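Aluminum resistance protein (Clostridium novyi, PDB 3I16) binds pyridoxal-5'-phosphate and probably acts as a carbon-sulfur lyase of the methionine gamma-lyase family, with a presumed role in aluminum resistance. Local coordinates at residues N14-V19 with A421-V426; L49-E54 with D79-R84; G319-P324 with K338-D343. All coordinates share one frame; numbering follows the deposited sequence. Where two conformers were deposited one is given.

Contact 1 of 3, residues N14-V19 with A421-V426; sequences NINDRV and ALSRIV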
loop_
_atom_site.group_PDB
_atom_site.type_symbol
_atom_site.label_atom_id
_atom_site.label_comp_id
_atom_site.label_asym_id
_atom_site.label_seq_id
_atom_site.Cartn_x
_atom_site.Cartn_y
_atom_site.Cartn_z
ATOM N N ASN B 14 -33.674 -19.349 -3.360
ATOM C CA ASN B 14 -35.126 -19.208 -3.198
ATOM C C ASN B 14 -35.737 -18.242 -4.221
ATOM O O ASN B 14 -36.738 -17.560 -3.951
ATOM C CB ASN B 14 -35.518 -18.880 -1.746
ATOM C CG ASN B 14 -35.238 -20.039 -0.790
ATOM O OD1 ASN B 14 -35.182 -21.205 -1.197
ATOM N ND2 ASN B 14 -35.081 -19.721 0.492
ATOM N N ILE B 15 -35.126 -18.201 -5.406
ATOM C CA ILE B 15 -35.634 -17.406 -6.524
ATOM C C ILE B 15 -36.675 -18.293 -7.161
ATOM O O ILE B 15 -36.396 -19.434 -7.521
ATOM C CB ILE B 15 -34.535 -17.023 -7.515
ATOM C CG1 ILE B 15 -33.648 -15.939 -6.868
ATOM C CG2 ILE B 15 -35.159 -16.489 -8.799
ATOM C CD1 ILE B 15 -32.324 -15.687 -7.556
ATOM N N ASN B 16 -37.893 -17.783 -7.287
ATOM C CA ASN B 16 -39.015 -18.605 -7.725
ATOM C C ASN B 16 -39.327 -18.419 -9.209
ATOM O O ASN B 16 -38.806 -17.506 -9.858
ATOM C CB ASN B 16 -40.225 -18.294 -6.834
ATOM C CG ASN B 16 -40.614 -16.820 -6.886
ATOM O OD1 ASN B 16 -41.141 -16.373 -7.888
ATOM N ND2 ASN B 16 -40.296 -16.052 -5.819
ATOM N N ASP B 17 -40.166 -19.290 -9.748
ATOM C CA ASP B 17 -40.498 -19.224 -11.177
ATOM C C ASP B 17 -41.202 -17.935 -11.581
ATOM O O ASP B 17 -41.025 -17.467 -12.679
ATOM C CB ASP B 17 -41.383 -20.409 -11.562
ATOM C CG ASP B 17 -40.642 -21.719 -11.515
ATOM O OD1 ASP B 17 -39.397 -21.706 -11.689
ATOM O OD2 ASP B 17 -41.312 -22.753 -11.312
ATOM N N ARG B 18 -42.023 -17.371 -10.700
ATOM C CA ARG B 18 -42.709 -16.112 -11.026
ATOM C C ARG B 18 -41.694 -15.012 -11.276
ATOM O O ARG B 18 -41.825 -14.240 -12.229
ATOM C CB ARG B 18 -43.663 -15.732 -9.905
ATOM C CG ARG B 18 -44.408 -14.416 -10.059
ATOM C CD ARG B 18 -45.511 -14.355 -8.959
ATOM N NE ARG B 18 -46.526 -13.350 -9.260
ATOM C CZ ARG B 18 -47.728 -13.263 -8.670
ATOM N NH1 ARG B 18 -48.111 -14.106 -7.715
ATOM N NH2 ARG B 18 -48.574 -12.318 -9.058
ATOM N N VAL B 19 -40.682 -14.945 -10.418
ATOM C CA VAL B 19 -39.621 -13.946 -10.582
ATOM C C VAL B 19 -38.773 -14.220 -11.826
ATOM O O VAL B 19 -38.472 -13.293 -12.567
ATOM C CB VAL B 19 -38.759 -13.804 -9.313
ATOM C CG1 VAL B 19 -37.497 -13.006 -9.596
ATOM C CG2 VAL B 19 -39.597 -13.130 -8.249
ATOM N N ALA B 421 -33.553 -9.992 -4.412
ATOM C CA ALA B 421 -34.355 -9.005 -3.700
ATOM C C ALA B 421 -35.847 -9.103 -4.040
ATOM O O ALA B 421 -36.699 -9.174 -3.147
ATOM C CB ALA B 421 -33.817 -7.584 -3.979
ATOM N N LEU B 422 -36.172 -9.153 -5.323
ATOM C CA LEU B 422 -37.566 -9.271 -5.714
ATOM C C LEU B 422 -38.189 -10.551 -5.214
ATOM O O LEU B 422 -39.382 -10.563 -4.849
ATOM C CB LEU B 422 -37.736 -9.145 -7.244
ATOM C CG LEU B 422 -39.172 -9.186 -7.785
ATOM C CD1 LEU B 422 -40.016 -8.076 -7.211
ATOM C CD2 LEU B 422 -39.173 -9.110 -9.338
ATOM N N SER B 423 -37.427 -11.641 -5.195
ATOM C CA SER B 423 -37.975 -12.927 -4.730
ATOM C C SER B 423 -38.398 -12.873 -3.252
ATOM O O SER B 423 -39.267 -13.641 -2.837
ATOM C CB SER B 423 -37.011 -14.085 -4.987
ATOM O OG SER B 423 -36.837 -14.302 -6.399
ATOM N N ARG B 424 -37.784 -11.995 -2.466
ATOM C CA ARG B 424 -38.235 -11.817 -1.071
ATOM C C ARG B 424 -39.617 -11.194 -0.988
ATOM O O ARG B 424 -40.322 -11.438 -0.021
ATOM C CB ARG B 424 -37.313 -10.923 -0.263
ATOM C CG ARG B 424 -35.987 -11.509 0.070
ATOM C CD ARG B 424 -35.101 -10.447 0.703
ATOM N NE ARG B 424 -35.317 -10.151 2.126
ATOM C CZ ARG B 424 -34.523 -10.548 3.133
ATOM N NH1 ARG B 424 -33.453 -11.315 2.928
ATOM N NH2 ARG B 424 -34.792 -10.173 4.382
ATOM N N ILE B 425 -40.021 -10.405 -1.983
ATOM C CA ILE B 425 -41.328 -9.732 -1.916
ATOM C C ILE B 425 -42.381 -10.229 -2.918
ATOM O O ILE B 425 -43.562 -9.932 -2.761
ATOM C CB ILE B 425 -41.150 -8.171 -1.968
ATOM C CG1 ILE B 425 -40.718 -7.652 -3.339
ATOM C CG2 ILE B 425 -40.100 -7.707 -0.966
ATOM C CD1 ILE B 425 -40.398 -6.164 -3.295
ATOM N N VAL B 426 -41.977 -10.986 -3.938
ATOM C CA VAL B 426 -42.913 -11.523 -4.929
ATOM C C VAL B 426 -42.676 -13.029 -5.033
ATOM O O VAL B 426 -41.532 -13.474 -5.176
ATOM C CB VAL B 426 -42.757 -10.829 -6.299
ATOM C CG1 VAL B 426 -43.615 -11.530 -7.369
ATOM C CG2 VAL B 426 -43.136 -9.359 -6.173
HETATM O O HOH W 1 -39.258 -17.034 -3.440
#
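Asn16 and Val426 are joined by the one direct hydrogen bond between residues 14-19 and 421-426. Asn16 ND2 donates to Val426 O at 2.9 Å, with an N-H...O angle of 151°, reaching a lone pair in the carbonyl plane. The amide is put there by CG lying between the backbone N and the carbonyl carbon (chi1 59°). The same rotamer turns OD1 back to accept from Val19 N at 2.9 Å, which makes Asn16 the N-cap of helix 17-54. ND2 also donates to a water at 2.8 Å; this water gives a hydrogen bond to Asn14 O and a weak one to Ser423 O.

Packing fills the rest of the contact. Ser423 OG sits between Ile15 and Val19, 3.3 Å from Ile15 CA and 3.5 Å from Val19 CG1, while its hydrogen bond is to Leu419 O one turn back in its own helix. Val19 CG2 lies 4.0 Å from Leu422 CG and also touches Val426, nearest at the carbonyl O. Farther out, the extended Arg18 chain crosses Val426 at about a right angle, with Arg18 CD 3.8 Å from Val426 CG1, and its NH1 makes a weak hydrogen bond to Lys427 O.

A single asparagine amide thus serves both segments: its oxygen takes up an N-H of the helix start, and its nitrogen gives a hydrogen bond to the carbonyl of Val426, next to the chain's end.

Contact 2 of 3, residues L49-E54 with D79-R84; sequences LNAFQE and DAVYAR
Arg84 NE forms a salt bridge with Glu55 OE2, just past the end of helix 17-54, while the guanidinium stacks on Glu54 CB. This joins two helices, 17-54 and 73-86, that pack nearer to antiparallel than parallel, their N-to-C directions 136° apart and the axes of the short segments 8.5 Å apart at closest approach, in what is, by family, probably a fold type I pyridoxal-phosphate enzyme. The link to the Glu54 carboxylate is long and weak: Glu54 OE1 is 3.9 Å from Arg84 NH1 and well out of the guanidinium plane, so charge alone acts here and no N-H points at the oxygen.

Arg84 runs extended from CG to NE and then turns (chi4 -83°), which lays one face of the guanidinium over the aliphatic base of Glu54. Glu54 CB is 3.4 Å from Arg84 NH1, and the two side chains cross at about a right angle. Deeper in the interface, Ala51 CB packs 3.6 Å from Val81 O and 3.8 Å from Arg84 CB. Elsewhere on this helix, Asn50 and Gln53 hydrogen-bond to Tyr13 OH of a second subunit, so helix 17-54 is also part of the assembly interface. Beside these groups, Val81 CG1 meets Ala51 and Phe52, 3.9 Å from Ala51 CB and 4.1 Å from Phe52 CD1.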
loop_
_atom_site.group_PDB
_atom_site.type_symbol
_atom_site.label_atom_id
_atom_site.label_comp_id
_atom_site.label_asym_id
_atom_site.label_seq_id
_atom_site.Cartn_x
_atom_site.Cartn_y
_atom_site.Cartn_z
ATOM N N LEU B 49 -9.486 6.734 -23.781
ATOM C CA LEU B 49 -8.226 6.195 -24.314
ATOM C C LEU B 49 -7.411 7.336 -24.887
ATOM O O LEU B 49 -6.212 7.445 -24.642
ATOM C CB LEU B 49 -8.480 5.189 -25.416
ATOM C CG LEU B 49 -7.244 4.586 -26.125
ATOM C CD1 LEU B 49 -6.327 3.765 -25.176
ATOM C CD2 LEU B 49 -7.709 3.742 -27.327
ATOM N N ASN B 50 -8.079 8.187 -25.666
ATOM C CA ASN B 50 -7.410 9.311 -26.291
ATOM C C ASN B 50 -6.756 10.238 -25.275
ATOM O O ASN B 50 -5.619 10.667 -25.479
ATOM C CB ASN B 50 -8.389 10.099 -27.156
ATOM C CG ASN B 50 -7.701 11.170 -27.950
ATOM O OD1 ASN B 50 -7.858 12.363 -27.690
ATOM N ND2 ASN B 50 -6.888 10.752 -28.895
ATOM N N ALA B 51 -7.468 10.535 -24.180
ATOM C CA ALA B 51 -6.934 11.405 -23.123
ATOM C C ALA B 51 -5.663 10.807 -22.526
ATOM O O ALA B 51 -4.681 11.522 -22.306
ATOM C CB ALA B 51 -7.995 11.663 -22.052
ATOM N N PHE B 52 -5.657 9.494 -22.293
ATOM C CA PHE B 52 -4.437 8.819 -21.817
ATOM C C PHE B 52 -3.256 9.011 -22.775
ATOM O O PHE B 52 -2.135 9.329 -22.360
ATOM C CB PHE B 52 -4.647 7.298 -21.663
ATOM C CG PHE B 52 -5.127 6.870 -20.303
ATOM C CD1 PHE B 52 -6.453 7.060 -19.919
ATOM C CD2 PHE B 52 -4.250 6.241 -19.429
ATOM C CE1 PHE B 52 -6.892 6.639 -18.664
ATOM C CE2 PHE B 52 -4.660 5.838 -18.187
ATOM C CZ PHE B 52 -5.990 6.022 -17.796
ATOM N N GLN B 53 -3.537 8.833 -24.055
ATOM C CA GLN B 53 -2.509 8.859 -25.073
ATOM C C GLN B 53 -1.931 10.240 -25.308
ATOM O O GLN B 53 -0.723 10.372 -25.486
ATOM C CB GLN B 53 -3.053 8.246 -26.365
ATOM C CG GLN B 53 -3.387 6.782 -26.152
ATOM C CD GLN B 53 -3.989 6.137 -27.355
ATOM O OE1 GLN B 53 -4.591 6.811 -28.198
ATOM N NE2 GLN B 53 -3.842 4.814 -27.451
ATOM N N GLU B 54 -2.786 11.259 -25.278
ATOM C CA GLU B 54 -2.343 12.634 -25.435
ATOM C C GLU B 54 -1.414 13.032 -24.300
ATOM O O GLU B 54 -0.452 13.784 -24.507
ATOM C CB GLU B 54 -3.537 13.581 -25.514
ATOM C CG GLU B 54 -4.357 13.428 -26.789
ATOM C CD GLU B 54 -3.620 13.904 -28.023
ATOM O OE1 GLU B 54 -2.839 14.886 -27.923
ATOM O OE2 GLU B 54 -3.835 13.306 -29.106
ATOM N N ASP B 79 -4.606 14.663 -13.358
ATOM C CA ASP B 79 -5.413 15.869 -13.473
ATOM C C ASP B 79 -5.543 16.276 -14.952
ATOM O O ASP B 79 -6.644 16.619 -15.419
ATOM C CB ASP B 79 -4.825 17.023 -12.676
ATOM C CG ASP B 79 -4.933 16.831 -11.169
ATOM O OD1 ASP B 79 -5.660 15.935 -10.681
ATOM O OD2 ASP B 79 -4.242 17.579 -10.451
ATOM N N ALA B 80 -4.435 16.178 -15.680
ATOM C CA ALA B 80 -4.397 16.517 -17.100
ATOM C C ALA B 80 -5.243 15.572 -17.921
ATOM O O ALA B 80 -5.934 16.003 -18.850
ATOM C CB ALA B 80 -2.927 16.534 -17.620
ATOM N N VAL B 81 -5.181 14.278 -17.605
ATOM C CA VAL B 81 -6.032 13.299 -18.301
ATOM C C VAL B 81 -7.517 13.609 -18.061
ATOM O O VAL B 81 -8.314 13.575 -19.002
ATOM C CB VAL B 81 -5.712 11.843 -17.886
ATOM C CG1 VAL B 81 -6.760 10.875 -18.419
ATOM C CG2 VAL B 81 -4.315 11.446 -18.373
ATOM N N TYR B 82 -7.882 13.903 -16.809
ATOM C CA TYR B 82 -9.277 14.232 -16.469
ATOM C C TYR B 82 -9.758 15.467 -17.247
ATOM O O TYR B 82 -10.880 15.495 -17.767
ATOM C CB TYR B 82 -9.459 14.472 -14.957
ATOM C CG TYR B 82 -10.008 13.311 -14.158
ATOM C CD1 TYR B 82 -9.297 12.132 -14.012
ATOM C CD2 TYR B 82 -11.233 13.418 -13.499
ATOM C CE1 TYR B 82 -9.821 11.067 -13.286
ATOM C CE2 TYR B 82 -11.763 12.356 -12.750
ATOM C CZ TYR B 82 -11.044 11.195 -12.638
ATOM O OH TYR B 82 -11.539 10.153 -11.886
ATOM N N ALA B 83 -8.902 16.478 -17.300
ATOM C CA ALA B 83 -9.177 17.737 -17.996
ATOM C C ALA B 83 -9.430 17.527 -19.493
ATOM O O ALA B 83 -10.368 18.119 -20.055
ATOM C CB ALA B 83 -8.058 18.747 -17.737
ATOM N N ARG B 84 -8.651 16.633 -20.115
ATOM C CA ARG B 84 -8.898 16.263 -21.502
ATOM C C ARG B 84 -10.217 15.512 -21.669
ATOM O O ARG B 84 -10.948 15.783 -22.620
ATOM C CB ARG B 84 -7.763 15.419 -22.070
ATOM C CG ARG B 84 -6.519 16.224 -22.349
ATOM C CD ARG B 84 -5.394 15.335 -22.789
ATOM N NE ARG B 84 -4.184 16.123 -22.985
ATOM C CZ ARG B 84 -3.901 16.796 -24.095
ATOM N NH1 ARG B 84 -4.726 16.781 -25.146
ATOM N NH2 ARG B 84 -2.769 17.481 -24.161
#

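Contact 3 of 3, residues G319-P324 with K338-D343; sequences GFEVMP and KFNDKD
Phe320 begins its approach to the segment 338-343 at CB, 4.1 Å from Lys338 O. With CG anti to the carbonyl carbon (chi1 -56°), the ring is carried to where the edge of Phe339 meets its face. Phe320 CD1 then lies 3.8 Å from Phe339 CD1, and CE1 comes closer, 3.6 Å from that same atom. At the tip, Phe320 CZ is 4.2 Å from Phe339 CE1. The pair is T-shaped: Phe339 presents its edge to one face of Phe320, with centroids 5.1 Å apart and planes at 66°. Met315 of helix 287-318 packs against both rings.

One backbone bond joins the segments nearby. Lys338 N donates to Glu321 O at 2.9 Å and an angle of 163°, while a water stands in the place of a second direct bond, accepting from Glu321 N and donating to Lys338 O. The side chains of Glu321 and Lys338 run side by side in the same direction, with the two CB atoms 4.1 Å apart; Lys338 also makes a cation-pi contact with Trp190. Strand 321-323 is here the outermost strand, within this chain, of an antiparallel sheet that packs on helix 287-318.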
loop_
_atom_site.group_PDB
_atom_site.type_symbol
_atom_site.label_atom_id
_atom_site.label_comp_id
_atom_site.label_asym_id
_atom_site.label_seq_id
_atom_site.Cartn_x
_atom_site.Cartn_y
_atom_site.Cartn_z
ATOM N N GLY B 319 -45.499 -4.853 -10.526
ATOM C CA GLY B 319 -46.621 -4.050 -10.045
ATOM C C GLY B 319 -46.275 -2.799 -9.248
ATOM O O GLY B 319 -47.161 -2.175 -8.699
ATOM N N PHE B 320 -45.003 -2.426 -9.199
ATOM C CA PHE B 320 -44.572 -1.245 -8.464
ATOM C C PHE B 320 -44.385 -0.037 -9.383
ATOM O O PHE B 320 -44.022 -0.199 -10.551
ATOM C CB PHE B 320 -43.235 -1.546 -7.782
ATOM C CG PHE B 320 -43.284 -2.738 -6.888
ATOM C CD1 PHE B 320 -43.911 -2.661 -5.651
ATOM C CD2 PHE B 320 -42.736 -3.952 -7.285
ATOM C CE1 PHE B 320 -43.985 -3.786 -4.831
ATOM C CE2 PHE B 320 -42.781 -5.064 -6.463
ATOM C CZ PHE B 320 -43.412 -4.985 -5.237
ATOM N N GLU B 321 -44.626 1.164 -8.858
ATOM C CA GLU B 321 -44.355 2.370 -9.616
ATOM C C GLU B 321 -42.848 2.549 -9.611
ATOM O O GLU B 321 -42.190 2.333 -8.588
ATOM C CB GLU B 321 -44.985 3.604 -8.995
ATOM C CG GLU B 321 -46.463 3.727 -9.128
ATOM C CD GLU B 321 -46.950 5.029 -8.509
ATOM O OE1 GLU B 321 -46.471 6.128 -8.916
ATOM O OE2 GLU B 321 -47.797 4.937 -7.601
ATOM N N VAL B 322 -42.315 2.985 -10.739
ATOM C CA VAL B 322 -40.881 3.167 -10.905
ATOM C C VAL B 322 -40.602 4.524 -11.546
ATOM O O VAL B 322 -41.426 5.040 -12.286
ATOM C CB VAL B 322 -40.276 2.036 -11.775
ATOM C CG1 VAL B 322 -40.419 0.677 -11.057
ATOM C CG2 VAL B 322 -40.928 1.998 -13.179
HETATM N N MSE B 323 -39.428 5.074 -11.264
HETATM C CA MSE B 323 -38.996 6.369 -11.781
HETATM C C MSE B 323 -37.502 6.267 -11.962
HETATM O O MSE B 323 -36.792 6.033 -10.995
HETATM C CB MSE B 323 -39.328 7.471 -10.770
HETATM C CG MSE B 323 -38.658 8.841 -11.005
HETATM SE SE MSE B 323 -39.280 9.623 -12.621
HETATM C CE MSE B 323 -41.127 9.941 -12.172
ATOM N N PRO B 324 -37.009 6.364 -13.198
ATOM C CA PRO B 324 -37.725 6.524 -14.467
ATOM C C PRO B 324 -38.188 5.179 -15.031
ATOM O O PRO B 324 -37.921 4.125 -14.434
ATOM C CB PRO B 324 -36.670 7.148 -15.379
ATOM C CG PRO B 324 -35.367 6.639 -14.841
ATOM C CD PRO B 324 -35.541 6.387 -13.381
ATOM N N LYS B 338 -41.179 3.013 -5.919
ATOM C CA LYS B 338 -42.113 3.445 -4.895
ATOM C C LYS B 338 -42.833 2.194 -4.424
ATOM O O LYS B 338 -43.595 1.584 -5.176
ATOM C CB LYS B 338 -43.096 4.482 -5.451
ATOM C CG LYS B 338 -44.058 5.075 -4.413
ATOM C CD LYS B 338 -44.946 6.240 -4.938
ATOM C CE LYS B 338 -44.113 7.478 -5.333
ATOM N NZ LYS B 338 -44.914 8.728 -5.576
ATOM N N PHE B 339 -42.552 1.775 -3.196
ATOM C CA PHE B 339 -43.202 0.593 -2.644
ATOM C C PHE B 339 -44.552 0.896 -2.002
ATOM O O PHE B 339 -45.448 0.059 -2.082
ATOM C CB PHE B 339 -42.283 -0.146 -1.652
ATOM C CG PHE B 339 -41.143 -0.868 -2.318
ATOM C CD1 PHE B 339 -41.364 -2.072 -2.959
ATOM C CD2 PHE B 339 -39.866 -0.343 -2.309
ATOM C CE1 PHE B 339 -40.335 -2.737 -3.578
ATOM C CE2 PHE B 339 -38.815 -1.011 -2.934
ATOM C CZ PHE B 339 -39.047 -2.203 -3.560
ATOM N N ASN B 340 -44.714 2.086 -1.414
ATOM C CA ASN B 340 -45.955 2.444 -0.697
ATOM C C ASN B 340 -46.275 1.366 0.339
ATOM O O ASN B 340 -47.426 0.931 0.485
ATOM C CB ASN B 340 -47.141 2.684 -1.659
ATOM C CG ASN B 340 -47.159 4.099 -2.215
ATOM O OD1 ASN B 340 -46.897 5.066 -1.491
ATOM N ND2 ASN B 340 -47.489 4.229 -3.494
ATOM N N ASP B 341 -45.213 0.960 1.045
ATOM C CA ASP B 341 -45.236 -0.127 2.010
ATOM C C ASP B 341 -43.841 -0.214 2.634
ATOM O O ASP B 341 -42.881 -0.591 1.973
ATOM C CB ASP B 341 -45.592 -1.446 1.322
ATOM C CG ASP B 341 -45.735 -2.579 2.292
ATOM O OD1 ASP B 341 -45.031 -2.576 3.320
ATOM O OD2 ASP B 341 -46.560 -3.464 2.029
ATOM N N LYS B 342 -43.740 0.147 3.905
ATOM C CA LYS B 342 -42.462 0.167 4.618
ATOM C C LYS B 342 -41.839 -1.238 4.717
ATOM O O LYS B 342 -40.619 -1.389 4.653
ATOM C CB LYS B 342 -42.664 0.762 6.019
ATOM C CG LYS B 342 -41.390 1.211 6.737
ATOM C CD LYS B 342 -41.736 1.696 8.142
ATOM C CE LYS B 342 -40.500 2.092 8.930
ATOM N N ASP B 343 -42.670 -2.262 4.849
ATOM C CA ASP B 343 -42.154 -3.629 4.961
ATOM C C ASP B 343 -41.483 -4.094 3.657
ATOM O O ASP B 343 -40.332 -4.538 3.686
ATOM C CB ASP B 343 -43.251 -4.620 5.403
ATOM C CG ASP B 343 -43.604 -4.509 6.904
ATOM O OD1 ASP B 343 -43.017 -3.658 7.632
ATOM O OD2 ASP B 343 -44.481 -5.297 7.355
HETATM O O HOH W 2 -45.855 1.183 -6.217
#

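Contacts 1 and 3 are neighbours, with centres about 16 Å apart, and they meet through the C-terminal helix. Ile425 CD1 reaches 3.4 Å from Phe339 CE1 and 3.8 Å from Phe320 CZ, so the segment that receives the N-terminal residues in contact 1 also packs on the aromatic pair of contact 3. Contact 2 lies on the opposite side of the chain's centre, about 45 Å from contact 1 and 41 Å from contact 3 between centres. Helix 17-54 runs between contacts 1 and 2: its first turn belongs to contact 1 and its last to contact 2. All three lie away from the pyridoxal-phosphate pocket.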